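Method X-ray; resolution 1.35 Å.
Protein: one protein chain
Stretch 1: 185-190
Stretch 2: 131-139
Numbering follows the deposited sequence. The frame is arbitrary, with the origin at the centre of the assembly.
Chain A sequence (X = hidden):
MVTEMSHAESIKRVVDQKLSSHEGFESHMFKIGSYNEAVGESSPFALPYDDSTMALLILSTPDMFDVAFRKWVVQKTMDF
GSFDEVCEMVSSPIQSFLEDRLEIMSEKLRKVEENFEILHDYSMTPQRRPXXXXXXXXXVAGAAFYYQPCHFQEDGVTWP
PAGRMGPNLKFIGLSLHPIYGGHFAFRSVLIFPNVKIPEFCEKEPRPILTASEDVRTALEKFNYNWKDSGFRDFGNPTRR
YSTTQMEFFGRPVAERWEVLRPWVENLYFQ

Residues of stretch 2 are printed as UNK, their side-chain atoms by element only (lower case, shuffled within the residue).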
# COMPACT_ATOMS: atom_id res chain seq x y z
N ALA A 185 0.64 -0.25 -4.09
CA ALA A 185 0.09 0.45 -2.94
C ALA A 185 0.47 -0.24 -1.67
O ALA A 185 0.62 -1.45 -1.63
CB ALA A 185 -1.42 0.54 -3.06
N PHE A 186 0.57 0.54 -0.59
CA PHE A 186 0.69 -0.05 0.74
C PHE A 186 -0.70 -0.52 1.19
O PHE A 186 -1.68 0.11 0.87
CB PHE A 186 1.26 0.95 1.71
CG PHE A 186 2.62 1.44 1.33
CD1 PHE A 186 3.73 0.59 1.45
CD2 PHE A 186 2.82 2.71 0.79
CE1 PHE A 186 5.00 1.05 1.11
CE2 PHE A 186 4.09 3.16 0.47
CZ PHE A 186 5.16 2.35 0.62
N ARG A 187 -0.77 -1.64 1.87
CA ARG A 187 -2.08 -2.19 2.27
C ARG A 187 -2.23 -2.34 3.78
O ARG A 187 -3.21 -1.85 4.35
CB ARG A 187 -2.38 -3.52 1.54
CG ARG A 187 -2.52 -3.34 0.03
CD ARG A 187 -3.71 -2.45 -0.34
NE ARG A 187 -3.84 -2.25 -1.77
CZ ARG A 187 -4.66 -1.36 -2.31
NH1 ARG A 187 -5.54 -0.71 -1.54
NH2 ARG A 187 -4.63 -1.13 -3.62
N SER A 188 -1.34 -3.09 4.42
CA SER A 188 -1.53 -3.41 5.83
C SER A 188 -0.19 -3.58 6.52
O SER A 188 0.82 -3.90 5.90
CB SER A 188 -2.36 -4.71 6.02
OG SER A 188 -3.62 -4.63 5.39
N VAL A 189 -0.20 -3.38 7.83
CA VAL A 189 0.90 -3.75 8.67
C VAL A 189 0.39 -4.70 9.75
O VAL A 189 -0.63 -4.44 10.38
CB VAL A 189 1.56 -2.52 9.33
CG1 VAL A 189 2.50 -2.95 10.45
CG2 VAL A 189 2.32 -1.68 8.29
N LEU A 190 1.10 -5.81 9.90
CA LEU A 190 0.87 -6.77 10.97
C LEU A 190 1.91 -6.56 12.05
O LEU A 190 3.10 -6.45 11.75
CB LEU A 190 0.99 -8.19 10.44
CG LEU A 190 0.18 -8.56 9.22
CD1 LEU A 190 0.49 -9.98 8.80
CD2 LEU A 190 -1.29 -8.40 9.43
N UNK A 131 -3.72 5.60 11.66
CA UNK A 131 -3.11 4.81 12.70
C UNK A 131 -1.67 4.46 12.44
O UNK A 131 -0.91 4.25 13.39
c UNK A 131 -5.45 2.66 15.70
c UNK A 131 -5.31 3.83 13.48
n UNK A 131 -6.45 2.02 16.62
c UNK A 131 -5.90 2.65 14.26
c UNK A 131 -3.91 3.55 12.97
N UNK A 132 -1.29 4.33 11.17
CA UNK A 132 0.10 4.05 10.82
C UNK A 132 0.43 4.67 9.49
O UNK A 132 -0.42 4.72 8.58
c UNK A 132 0.40 2.54 10.86
c UNK A 132 -0.26 1.81 9.69
c UNK A 132 2.29 0.90 11.29
c UNK A 132 1.92 2.30 10.90
N UNK A 133 1.64 5.24 9.40
CA UNK A 133 2.05 5.99 8.21
C UNK A 133 2.81 5.08 7.28
O UNK A 133 3.97 4.71 7.54
c UNK A 133 2.08 8.26 9.41
c UNK A 133 2.87 7.23 8.61
c UNK A 133 2.97 9.41 9.77
c UNK A 133 0.85 8.75 8.63
N UNK A 134 2.14 4.65 6.23
CA UNK A 134 2.65 3.57 5.38
C UNK A 134 3.90 3.89 4.60
O UNK A 134 4.77 3.03 4.41
c UNK A 134 0.43 2.43 5.05
c UNK A 134 -0.62 0.23 6.31
s UNK A 134 0.94 0.90 5.82
c UNK A 134 1.56 3.13 4.41
N UNK A 135 4.02 5.14 4.15
CA UNK A 135 5.23 5.52 3.39
C UNK A 135 6.46 5.51 4.29
O UNK A 135 7.55 5.12 3.86
c UNK A 135 3.35 8.21 1.44
n UNK A 135 3.33 8.62 0.17
o UNK A 135 2.94 8.92 2.37
c UNK A 135 3.91 6.85 1.70
c UNK A 135 5.05 6.88 2.71
N UNK A 136 6.27 5.87 5.55
CA UNK A 136 7.37 5.78 6.52
C UNK A 136 7.73 4.30 6.77
O UNK A 136 8.91 3.95 6.75
o UNK A 136 6.90 7.91 7.57
c UNK A 136 7.01 6.50 7.82
c UNK A 136 8.07 6.28 8.88
N UNK A 137 6.72 3.44 6.94
CA UNK A 137 7.00 2.00 7.06
C UNK A 137 7.78 1.49 5.85
O UNK A 137 8.71 0.73 5.99
c UNK A 137 5.71 1.17 7.20
s UNK A 137 4.79 1.45 8.70
N UNK A 138 7.35 1.88 4.66
CA UNK A 138 7.99 1.41 3.45
C UNK A 138 9.44 1.79 3.36
O UNK A 138 10.30 1.01 2.86
N UNK A 139 9.75 2.99 3.84
CA UNK A 139 11.13 3.47 3.79
C UNK A 139 12.01 2.74 4.83
O UNK A 139 13.08 2.21 4.49
n UNK A 139 14.47 6.48 3.61
c UNK A 139 13.57 5.82 4.41
c UNK A 139 13.92 6.68 2.43
c UNK A 139 12.45 5.63 3.68
c UNK A 139 11.15 4.98 4.02
n UNK A 139 12.71 6.17 2.44

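Position 131 carries four carbons in a row ending in a nitrogen, an unbranched amine that reaches into the open and stays out of reach of stretch 1. That chain is lysine, K131, and it takes no part in the contact.

Position 132 has four carbons, forked at the first, with one arm two carbons long. Its CA-to-CB bond points toward the strand, and the tip of the long arm lies 3.9 Å from V189 CG1. A beta-branched chain of this shape is isoleucine, I132, and the atom at that tip is CD1.

Position 133 also has four carbons, but the fork comes at the second, and the side chain stays out of reach of the strand. This is leucine, L133. It sits at the N-cap position just before the helix, and its backbone is still useful, since its O accepts a hydrogen bond from the backbone N of position 137 at 3.1 Å.

Position 134 shows two carbons, a sulfur and a final carbon without branching. Here the two backbones come close, its CA 6.2 Å from F186 CA. Its CB packs 3.5 Å from F186 CB, while the chain runs on along the strand: the sulfur lies 3.8 Å from V189 CG2, and the final carbon lies 3.8 Å from S188 CA. This thioether is methionine, M134, the sulfur being SD and the final carbon CE. With chi1 and chi2 both m and chi3 t, one flexible chain serves several strand residues.

At position 135 there are three carbons, the third bearing both an oxygen and a nitrogen. The CA-to-CB bond points sideways, and the second carbon lies 3.9 Å from F186 CE2. This is glutamine, Q135, and the second carbon is CG; NE2 is hydrogen-bonded elsewhere in the structure.

Position 136 has one carbon carrying an oxygen and a carbon. It points away from the strand and touches nothing there. This is threonine, T136.

Position 137 has one carbon and then a sulfur; the bond from CA to CB points toward the strand, and the sulfur lies 4.0 Å from V189 CG2. This is cysteine, C137, and the sulfur is SG.

Position 138 has no side-chain atoms; its CA lies 3.8 Å from F186 CE1. It is glycine, G138. An ideal CB there would fall 2.7 Å from F186 CZ, a clash. The bare backbone makes room for the ring.

Position 139 bears one carbon and a five-membered ring of three carbons and two nitrogens, and its end leads away from the strand. This is histidine, H139, with ND1 hydrogen-bonded elsewhere in the structure.

The contact works by packing, with no hydrogen bonds between the stretches. The strand crosses the helix nearly at right angles. F186 and V189, three residues apart, have CA-to-CB bonds toward the helix, while those of the two residues between them, R187 and S188, both point away. F186 fits against M134, Q135 and G138, with M134 O over one face of its ring; that same oxygen accepts the 2.8 Å helical hydrogen bond from G138 N. V189 packs against I132, M134 and C137. Two strand side chains thus do most of the work, and M134 joins their two packing sites.

Stretch 2 131-139: KILMQTCGH
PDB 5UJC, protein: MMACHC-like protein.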